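Local atomic coordinates of Thiol:disulfide interchange protein (Proteus mirabilis, PDB entry 4OD7), a protein that probably acts as a periplasmic dithiol oxidase of the DsbA type, introducing disulfide bonds into folding proteins. Residues 75-80 / 84-89; 108-113 / 122-127; 34-39 / 92-97. The protein carries 1 engineered substitution. One frame throughout, in Å; residues are numbered along the deposited sequence.

Contact 1: 75-80 / 84-89; sequences RAWAVA and GVEDQV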
loop_
_atom_site.group_PDB
_atom_site.type_symbol
_atom_site.label_atom_id
_atom_site.label_comp_id
_atom_site.label_asym_id
_atom_site.label_seq_id
_atom_site.Cartn_x
_atom_site.Cartn_y
_atom_site.Cartn_z
ATOM N N ARG A 75 -7.689 -9.359 -3.423
ATOM C CA ARG A 75 -7.222 -10.674 -3.891
ATOM C C ARG A 75 -6.254 -10.533 -5.082
ATOM O O ARG A 75 -5.252 -11.202 -5.117
ATOM C CB ARG A 75 -8.395 -11.570 -4.257
ATOM C CG ARG A 75 -7.980 -12.998 -4.691
ATOM C CD ARG A 75 -9.222 -13.902 -4.686
ATOM N NE ARG A 75 -9.719 -14.177 -3.333
ATOM C CZ ARG A 75 -9.271 -15.124 -2.535
ATOM N NH1 ARG A 75 -8.314 -15.958 -2.917
ATOM N NH2 ARG A 75 -9.799 -15.247 -1.340
ATOM N N ALA A 76 -6.545 -9.619 -6.014
ATOM C CA ALA A 76 -5.654 -9.288 -7.127
ATOM C C ALA A 76 -4.281 -8.905 -6.605
ATOM O O ALA A 76 -3.263 -9.303 -7.146
ATOM C CB ALA A 76 -6.229 -8.135 -7.945
ATOM N N TRP A 77 -4.252 -8.094 -5.568
ATOM C CA TRP A 77 -2.983 -7.652 -5.055
ATOM C C TRP A 77 -2.243 -8.845 -4.427
ATOM O O TRP A 77 -1.040 -8.964 -4.570
ATOM C CB TRP A 77 -3.154 -6.538 -4.038
ATOM C CG TRP A 77 -1.828 -5.991 -3.514
ATOM C CD1 TRP A 77 -1.423 -5.963 -2.239
ATOM C CD2 TRP A 77 -0.766 -5.417 -4.284
ATOM N NE1 TRP A 77 -0.194 -5.399 -2.143
ATOM C CE2 TRP A 77 0.237 -5.047 -3.388
ATOM C CE3 TRP A 77 -0.579 -5.158 -5.642
ATOM C CZ2 TRP A 77 1.426 -4.438 -3.801
ATOM C CZ3 TRP A 77 0.607 -4.535 -6.048
ATOM C CH2 TRP A 77 1.584 -4.198 -5.138
ATOM N N ALA A 78 -2.975 -9.709 -3.728
ATOM C CA ALA A 78 -2.399 -10.967 -3.217
ATOM C C ALA A 78 -1.802 -11.823 -4.368
ATOM O O ALA A 78 -0.826 -12.485 -4.176
ATOM C CB ALA A 78 -3.428 -11.759 -2.438
ATOM N N VAL A 79 -2.498 -11.910 -5.502
ATOM C CA VAL A 79 -1.978 -12.628 -6.668
ATOM C C VAL A 79 -0.684 -11.966 -7.145
ATOM O O VAL A 79 0.268 -12.647 -7.513
ATOM C CB VAL A 79 -3.021 -12.694 -7.795
ATOM C CG1 VAL A 79 -2.402 -13.265 -9.081
ATOM C CG2 VAL A 79 -4.197 -13.545 -7.348
ATOM N N ALA A 80 -0.672 -10.633 -7.173
ATOM C CA ALA A 80 0.489 -9.904 -7.642
ATOM C C ALA A 80 1.705 -10.218 -6.775
ATOM O O ALA A 80 2.822 -10.350 -7.293
ATOM C CB ALA A 80 0.211 -8.433 -7.648
ATOM N N GLY A 84 4.859 -12.294 -7.733
ATOM C CA GLY A 84 5.979 -11.374 -7.651
ATOM C C GLY A 84 5.987 -10.384 -8.796
ATOM O O GLY A 84 7.054 -9.937 -9.224
ATOM N N VAL A 85 4.808 -9.970 -9.230
ATOM C CA VAL A 85 4.693 -9.094 -10.400
ATOM C C VAL A 85 4.078 -7.739 -10.059
ATOM O O VAL A 85 3.433 -7.117 -10.875
ATOM C CB VAL A 85 3.892 -9.821 -11.517
ATOM C CG1 VAL A 85 4.598 -11.092 -11.967
ATOM C CG2 VAL A 85 2.470 -10.159 -11.040
ATOM N N GLU A 86 4.260 -7.334 -8.815
ATOM C CA GLU A 86 3.736 -6.088 -8.278
ATOM C C GLU A 86 4.084 -4.920 -9.192
ATOM O O GLU A 86 3.222 -4.192 -9.621
ATOM C CB GLU A 86 4.302 -5.825 -6.884
ATOM C CG GLU A 86 4.016 -6.882 -5.818
ATOM C CD GLU A 86 5.172 -7.869 -5.667
ATOM O OE1 GLU A 86 5.908 -8.102 -6.659
ATOM O OE2 GLU A 86 5.391 -8.388 -4.540
ATOM N N ASP A 87 5.349 -4.791 -9.550
ATOM C CA ASP A 87 5.771 -3.654 -10.353
ATOM C C ASP A 87 5.187 -3.596 -11.751
ATOM O O ASP A 87 4.987 -2.522 -12.308
ATOM C CB ASP A 87 7.300 -3.686 -10.498
ATOM C CG ASP A 87 8.023 -3.193 -9.277
ATOM O OD1 ASP A 87 7.346 -2.822 -8.302
ATOM O OD2 ASP A 87 9.280 -3.201 -9.294
ATOM N N GLN A 88 4.925 -4.756 -12.310
ATOM C CA GLN A 88 4.358 -4.894 -13.642
ATOM C C GLN A 88 2.851 -4.613 -13.700
ATOM O O GLN A 88 2.394 -4.010 -14.628
ATOM C CB GLN A 88 4.628 -6.316 -14.183
ATOM C CG GLN A 88 6.066 -6.632 -14.640
ATOM C CD GLN A 88 7.143 -6.550 -13.547
ATOM O OE1 GLN A 88 6.961 -6.995 -12.399
ATOM N NE2 GLN A 88 8.279 -5.968 -13.912
ATOM N N VAL A 89 2.076 -5.053 -12.706
ATOM C CA VAL A 89 0.615 -4.968 -12.797
ATOM C C VAL A 89 0.110 -3.759 -12.045
ATOM O O VAL A 89 -0.953 -3.242 -12.383
ATOM C CB VAL A 89 -0.131 -6.229 -12.226
ATOM C CG1 VAL A 89 0.444 -7.504 -12.770
ATOM C CG2 VAL A 89 -0.081 -6.289 -10.726
#

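Contact 2: 108-113 / 122-127; sequences DIRTTF and DYDAAI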
loop_
_atom_site.group_PDB
_atom_site.type_symbol
_atom_site.label_atom_id
_atom_site.label_comp_id
_atom_site.label_asym_id
_atom_site.label_seq_id
_atom_site.Cartn_x
_atom_site.Cartn_y
_atom_site.Cartn_z
ATOM N N ASP A 108 -12.008 -8.989 -16.007
ATOM C CA ASP A 108 -11.161 -7.874 -16.388
ATOM C C ASP A 108 -9.872 -7.781 -15.565
ATOM O O ASP A 108 -8.829 -7.371 -16.045
ATOM C CB ASP A 108 -11.935 -6.585 -16.264
ATOM C CG ASP A 108 -13.046 -6.495 -17.251
ATOM O OD1 ASP A 108 -12.980 -7.129 -18.328
ATOM O OD2 ASP A 108 -13.973 -5.745 -16.960
ATOM N N ILE A 109 -9.957 -8.105 -14.290
ATOM C CA ILE A 109 -8.754 -8.177 -13.472
ATOM C C ILE A 109 -7.818 -9.217 -14.074
ATOM O O ILE A 109 -6.654 -8.941 -14.328
ATOM C CB ILE A 109 -9.066 -8.510 -12.026
ATOM C CG1 ILE A 109 -10.071 -7.497 -11.480
ATOM C CG2 ILE A 109 -7.792 -8.475 -11.218
ATOM C CD1 ILE A 109 -10.496 -7.707 -10.053
ATOM N N ARG A 110 -8.344 -10.404 -14.336
ATOM C CA ARG A 110 -7.593 -11.458 -15.009
ATOM C C ARG A 110 -6.967 -11.005 -16.336
ATOM O O ARG A 110 -5.765 -11.210 -16.561
ATOM C CB ARG A 110 -8.505 -12.650 -15.230
ATOM C CG ARG A 110 -7.849 -13.832 -15.883
ATOM C CD ARG A 110 -8.771 -14.992 -15.895
ATOM N NE ARG A 110 -8.142 -16.163 -16.479
ATOM C CZ ARG A 110 -8.134 -16.426 -17.783
ATOM N NH1 ARG A 110 -8.660 -15.563 -18.640
ATOM N NH2 ARG A 110 -7.568 -17.536 -18.239
ATOM N N THR A 111 -7.753 -10.350 -17.188
ATOM C CA THR A 111 -7.236 -9.846 -18.473
ATOM C C THR A 111 -6.105 -8.880 -18.243
ATOM O O THR A 111 -5.160 -8.884 -18.989
ATOM C CB THR A 111 -8.300 -9.130 -19.315
ATOM O OG1 THR A 111 -9.321 -10.066 -19.682
ATOM C CG2 THR A 111 -7.685 -8.574 -20.550
ATOM N N THR A 112 -6.211 -8.047 -17.210
ATOM C CA THR A 112 -5.163 -7.087 -16.862
ATOM C C THR A 112 -3.810 -7.730 -16.533
ATOM O O THR A 112 -2.776 -7.318 -17.043
ATOM C CB THR A 112 -5.608 -6.241 -15.633
ATOM O OG1 THR A 112 -6.872 -5.632 -15.909
ATOM C CG2 THR A 112 -4.571 -5.165 -15.272
ATOM N N PHE A 113 -3.841 -8.764 -15.702
ATOM C CA PHE A 113 -2.642 -9.527 -15.371
ATOM C C PHE A 113 -2.030 -10.116 -16.661
ATOM O O PHE A 113 -0.834 -9.967 -16.898
ATOM C CB PHE A 113 -2.962 -10.615 -14.374
ATOM C CG PHE A 113 -2.951 -10.131 -12.933
ATOM C CD1 PHE A 113 -1.935 -10.487 -12.058
ATOM C CD2 PHE A 113 -3.924 -9.277 -12.464
ATOM C CE1 PHE A 113 -1.930 -10.035 -10.746
ATOM C CE2 PHE A 113 -3.919 -8.840 -11.119
ATOM C CZ PHE A 113 -2.924 -9.202 -10.286
ATOM N N ASP A 122 -0.816 -19.503 -14.845
ATOM C CA ASP A 122 -0.300 -19.217 -13.499
ATOM C C ASP A 122 -1.308 -18.429 -12.650
ATOM O O ASP A 122 -1.528 -18.695 -11.454
ATOM C CB ASP A 122 0.956 -18.386 -13.579
ATOM C CG ASP A 122 2.137 -19.163 -14.016
ATOM O OD1 ASP A 122 2.002 -20.354 -14.350
ATOM O OD2 ASP A 122 3.203 -18.531 -14.075
ATOM N N TYR A 123 -1.938 -17.456 -13.297
ATOM C CA TYR A 123 -2.948 -16.673 -12.658
ATOM C C TYR A 123 -4.031 -17.606 -12.196
ATOM O O TYR A 123 -4.467 -17.496 -11.083
ATOM C CB TYR A 123 -3.496 -15.597 -13.601
ATOM C CG TYR A 123 -4.510 -14.669 -12.957
ATOM C CD1 TYR A 123 -4.126 -13.444 -12.411
ATOM C CD2 TYR A 123 -5.843 -15.018 -12.881
ATOM C CE1 TYR A 123 -5.070 -12.585 -11.823
ATOM C CE2 TYR A 123 -6.784 -14.177 -12.280
ATOM C CZ TYR A 123 -6.395 -12.962 -11.751
ATOM O OH TYR A 123 -7.331 -12.123 -11.177
ATOM N N ASP A 124 -4.460 -18.542 -13.037
ATOM C CA ASP A 124 -5.576 -19.409 -12.652
ATOM C C ASP A 124 -5.234 -20.336 -11.509
ATOM O O ASP A 124 -6.116 -20.704 -10.725
ATOM C CB ASP A 124 -6.061 -20.227 -13.838
ATOM C CG ASP A 124 -6.749 -19.367 -14.900
ATOM O OD1 ASP A 124 -7.196 -18.230 -14.550
ATOM O OD2 ASP A 124 -6.861 -19.864 -16.067
ATOM N N ALA A 125 -3.964 -20.717 -11.449
ATOM C CA ALA A 125 -3.456 -21.580 -10.381
ATOM C C ALA A 125 -3.375 -20.801 -9.075
ATOM O O ALA A 125 -3.800 -21.265 -8.029
ATOM C CB ALA A 125 -2.086 -22.127 -10.752
ATOM N N ALA A 126 -2.903 -19.572 -9.179
ATOM C CA ALA A 126 -2.657 -18.736 -8.009
ATOM C C ALA A 126 -3.935 -18.183 -7.359
ATOM O O ALA A 126 -3.983 -18.085 -6.157
ATOM C CB ALA A 126 -1.697 -17.575 -8.384
ATOM N N ILE A 127 -4.948 -17.797 -8.141
ATOM C CA ILE A 127 -5.994 -16.890 -7.663
ATOM C C ILE A 127 -6.772 -17.436 -6.442
ATOM O O ILE A 127 -7.135 -16.658 -5.566
ATOM C CB ILE A 127 -6.991 -16.521 -8.791
ATOM C CG1 ILE A 127 -7.994 -15.506 -8.281
ATOM C CG2 ILE A 127 -7.678 -17.771 -9.356
ATOM C CD1 ILE A 127 -8.880 -14.991 -9.311
#

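Contact 3: 34-39 / 92-97; sequences HCYQFS and ALFKGI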
loop_
_atom_site.group_PDB
_atom_site.type_symbol
_atom_site.label_atom_id
_atom_site.label_comp_id
_atom_site.label_asym_id
_atom_site.label_seq_id
_atom_site.Cartn_x
_atom_site.Cartn_y
_atom_site.Cartn_z
ATOM N N HIS A 34 -5.775 9.412 -4.047
ATOM C CA HIS A 34 -4.625 9.744 -3.231
ATOM C C HIS A 34 -3.551 8.629 -3.251
ATOM O O HIS A 34 -2.381 8.902 -3.211
ATOM C CB HIS A 34 -5.065 10.025 -1.803
ATOM C CG HIS A 34 -5.715 11.370 -1.615
ATOM N ND1 HIS A 34 -7.077 11.526 -1.627
ATOM C CD2 HIS A 34 -5.207 12.602 -1.402
ATOM C CE1 HIS A 34 -7.378 12.795 -1.427
ATOM N NE2 HIS A 34 -6.259 13.471 -1.307
ATOM N N CYS A 35 -3.932 7.373 -3.280
ATOM C CA CYS A 35 -2.925 6.331 -3.359
ATOM C C CYS A 35 -2.166 6.373 -4.672
ATOM O O CYS A 35 -0.950 6.246 -4.693
ATOM C CB CYS A 35 -3.614 5.005 -3.204
ATOM S SG CYS A 35 -4.045 4.694 -1.559
ATOM N N TYR A 36 -2.876 6.647 -5.752
ATOM C CA TYR A 36 -2.228 6.763 -7.038
ATOM C C TYR A 36 -1.261 7.911 -7.040
ATOM O O TYR A 36 -0.093 7.817 -7.406
ATOM C CB TYR A 36 -3.264 6.962 -8.147
ATOM C CG TYR A 36 -2.646 7.054 -9.517
ATOM C CD1 TYR A 36 -2.024 5.967 -10.107
ATOM C CD2 TYR A 36 -2.639 8.250 -10.192
ATOM C CE1 TYR A 36 -1.439 6.072 -11.330
ATOM C CE2 TYR A 36 -2.076 8.363 -11.421
ATOM C CZ TYR A 36 -1.480 7.278 -11.988
ATOM O OH TYR A 36 -0.906 7.441 -13.224
ATOM N N GLN A 37 -1.778 9.033 -6.610
ATOM C CA GLN A 37 -0.944 10.192 -6.474
ATOM C C GLN A 37 0.351 9.932 -5.601
ATOM O O GLN A 37 1.432 10.286 -5.977
ATOM C CB GLN A 37 -1.777 11.249 -5.831
ATOM C CG GLN A 37 -2.386 12.347 -6.617
ATOM C CD GLN A 37 -1.342 13.290 -7.089
ATOM O OE1 GLN A 37 -0.235 13.340 -6.605
ATOM N NE2 GLN A 37 -1.682 14.026 -8.026
ATOM N N PHE A 38 0.190 9.300 -4.446
ATOM C CA PHE A 38 1.253 9.044 -3.455
ATOM C C PHE A 38 2.329 8.081 -4.006
ATOM O O PHE A 38 3.528 8.316 -3.878
ATOM C CB PHE A 38 0.645 8.441 -2.193
ATOM C CG PHE A 38 1.523 8.537 -0.943
ATOM C CD1 PHE A 38 1.543 9.673 -0.136
ATOM C CD2 PHE A 38 2.306 7.479 -0.573
ATOM C CE1 PHE A 38 2.295 9.723 0.983
ATOM C CE2 PHE A 38 3.078 7.519 0.596
ATOM C CZ PHE A 38 3.075 8.626 1.352
ATOM N N SER A 39 1.889 6.968 -4.596
ATOM C CA SER A 39 2.832 5.933 -4.962
ATOM C C SER A 39 3.224 5.960 -6.445
ATOM O O SER A 39 4.377 5.693 -6.753
ATOM C CB SER A 39 2.235 4.583 -4.616
ATOM O OG SER A 39 1.141 4.284 -5.442
ATOM N N ALA A 92 -0.925 -0.894 -14.144
ATOM C CA ALA A 92 -2.090 -1.285 -14.990
ATOM C C ALA A 92 -3.406 -1.389 -14.208
ATOM O O ALA A 92 -4.492 -1.117 -14.741
ATOM C CB ALA A 92 -1.814 -2.649 -15.722
ATOM N N LEU A 93 -3.304 -1.769 -12.944
ATOM C CA LEU A 93 -4.462 -1.907 -12.111
ATOM C C LEU A 93 -4.949 -0.533 -11.708
ATOM O O LEU A 93 -6.130 -0.271 -11.722
ATOM C CB LEU A 93 -4.124 -2.737 -10.898
ATOM C CG LEU A 93 -3.883 -4.235 -11.160
ATOM C CD1 LEU A 93 -3.364 -4.818 -9.914
ATOM C CD2 LEU A 93 -5.097 -5.006 -11.627
ATOM N N PHE A 94 -4.036 0.341 -11.342
ATOM C CA PHE A 94 -4.432 1.732 -11.085
ATOM C C PHE A 94 -5.075 2.338 -12.336
ATOM O O PHE A 94 -6.135 2.910 -12.277
ATOM C CB PHE A 94 -3.237 2.603 -10.681
ATOM C CG PHE A 94 -2.928 2.592 -9.219
ATOM C CD1 PHE A 94 -3.817 3.083 -8.297
ATOM C CD2 PHE A 94 -1.710 2.112 -8.774
ATOM C CE1 PHE A 94 -3.501 3.070 -6.937
ATOM C CE2 PHE A 94 -1.390 2.102 -7.423
ATOM C CZ PHE A 94 -2.287 2.585 -6.505
ATOM N N LYS A 95 -4.429 2.158 -13.472
ATOM C CA LYS A 95 -4.926 2.699 -14.724
ATOM C C LYS A 95 -6.312 2.165 -15.064
ATOM O O LYS A 95 -7.210 2.931 -15.406
ATOM C CB LYS A 95 -3.930 2.414 -15.845
ATOM C CG LYS A 95 -4.428 2.806 -17.186
ATOM C CD LYS A 95 -3.525 2.407 -18.305
ATOM C CE LYS A 95 -4.296 2.595 -19.603
ATOM N NZ LYS A 95 -4.815 3.971 -19.762
ATOM N N GLY A 96 -6.493 0.858 -14.952
ATOM C CA GLY A 96 -7.743 0.263 -15.334
ATOM C C GLY A 96 -8.856 0.663 -14.414
ATOM O O GLY A 96 -9.972 0.759 -14.823
ATOM N N ILE A 97 -8.554 0.942 -13.171
ATOM C CA ILE A 97 -9.578 1.424 -12.269
ATOM C C ILE A 97 -9.825 2.923 -12.507
ATOM O O ILE A 97 -10.941 3.334 -12.709
ATOM C CB ILE A 97 -9.202 1.225 -10.784
ATOM C CG1 ILE A 97 -9.039 -0.254 -10.444
ATOM C CG2 ILE A 97 -10.245 1.906 -9.885
ATOM C CD1 ILE A 97 -10.320 -1.037 -10.440
#

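Contact 1: 75-80 / 84-89
The indole of W77 meets E86 with the outer corner of its six-membered ring. W77 CH2 lies 3.6 Å from E86 CB and 3.7 Å from E86 CG. The glutamate stem approaches the CH2 corner of the indole obliquely. The two side chains cross at about a right angle, and the ring and carboxylate planes are 63° apart. W77 CG is anti to the backbone N (chi1 -177°), which sends the ring from its helix across to the start of the next one. The E86 chain bends at chi2. This brings the carboxylate carbon CD to 3.8 Å from A80 O, with the carboxylate lying near the helix end.

The backbone link is a Schellman motif that ends helix 70-83. G84, with positive phi, is its C-prime residue. V85 N donates to A80 O at 2.8 Å. V85 is also the N-cap residue of the following helix, so one residue serves both helix ends. V85 O then accepts from V89 N in the first turn. The apolar part is small: A80 CB touches V89 CG2 at 3.8 Å, and V85 CG2 lies over the A80 backbone.

This is the tight turn between two consecutive helices, 70-83 and 86-99, in the helical domain inserted into the thioredoxin fold of DsbA proteins. W77 is also tied to the thioredoxin part: NE1 donates to R60 O on strand 58-62, and its ring pairs edge-to-face with F28 on strand 24-28. F113 of helix 106-115 packs on A76, V79 and V89. Helix 130-145 covers A78 through L135 and Q139.

Contact 2: 108-113 / 122-127
R110 and Y123 pack against each other where two helices of the DsbA helical domain, 106-115 and 120-126, come together. Their segment axes pass 10.9 Å apart, with the N-to-C directions at 131°. The backbone of R110 starts the contact: its CA sits over one face of the Y123 ring in a CH-pi contact, offset toward the rim.

From there the arginine runs outward. R110 CB lies 3.7 Å from Y123 CE2. CG is near both CE2 and CD2, so the aliphatic stem runs over the same face of the ring, along its CE2-CD2 rim. R110 CD, at the ring's rim, comes 3.8 Å from D124 OD1. The chain is extended from CG to NE (chi3 -178°), and this carries the guanidinium beyond the rim to the aspartate. R110 NE donates to D124 OD1 at 3.0 Å, and NH2 donates to D124 OD2 at 3.3 Å. The grip is side-on, one nitrogen to each oxygen, with guanidinium and carboxylate planes only 10° apart. Two bonds thus hold both flat groups nearly coplanar. D124 is exposed, so this salt bridge borders the solvent side of a buried aromatic contact.

On the inner side, Y123 turns an edge to the face of F113. This is a T-shaped pair with centroids 4.9 Å apart. V79 of helix 70-83 touches both rings. The tyrosine hydroxyl reaches I109, with Y123 OH 3.7 Å from I109 CG2. The tightest ring contact is Y123 CE1, 3.4 Å from F113 CG.

Contact 3: 34-39 / 92-97
C35 and Y36 lie in the active-site helix 33-41 of the thioredoxin fold and pack on F94 of helix 86-99, in the helical domain. The CXXC motif of the family spans the start of this helix. Its first cysteine is here the engineered S32, so the redox disulfide is absent, and C35 N is hydrogen-bonded to S32 OG. Through C35 CB, which touches F94, the contact backs the redox site from the helical-domain side. The segment axes come within 11.1 Å of each other, with their N-to-C directions 144° apart.

F94 is the central side chain. Y36 CA stands over one face of its ring in a CH-pi contact, 4.3 Å from the centroid. C35 CB comes to the ring edge, near its plane, 4.2 Å from F94 CE1. The Y36 ring turns its own edge to the root of F94: Y36 CD1 is 3.6 Å from F94 CG. With chi1 at -179°, the Y36 ring swings out beside its own carbonyl carbon and alongside F94. The two rings meet obliquely, with planes at 57°. F94 also pairs edge-to-face with F30.

On the same helix, H34 binds the peptide ligand through its backbone N. S39 OG is 3.9 Å from F94 CE2 and donates to C35 O at 3.0 Å, from above the carbonyl plane.

From the N terminus, contact 3 opens first, at 34-39 in the active-site helix. The chain then runs through strand 58-62 and into helix 70-83. Contact 1 closes a very short loop between that helix and helix 86-99. Further along the same helix, 92-97 closes the long loop of contact 3, which thus contains contact 1 whole. Contact 2 follows in series and crosses neither; it closes a short loop between helices 106-115 and 120-126. A probable hydrogen bond from R75 NH1 to I127 O joins it to contact 1, and T112 joins it to A92 and L93 of contact 3. Helix 86-99 thereby connects the active-site helix with the rest of the helical domain.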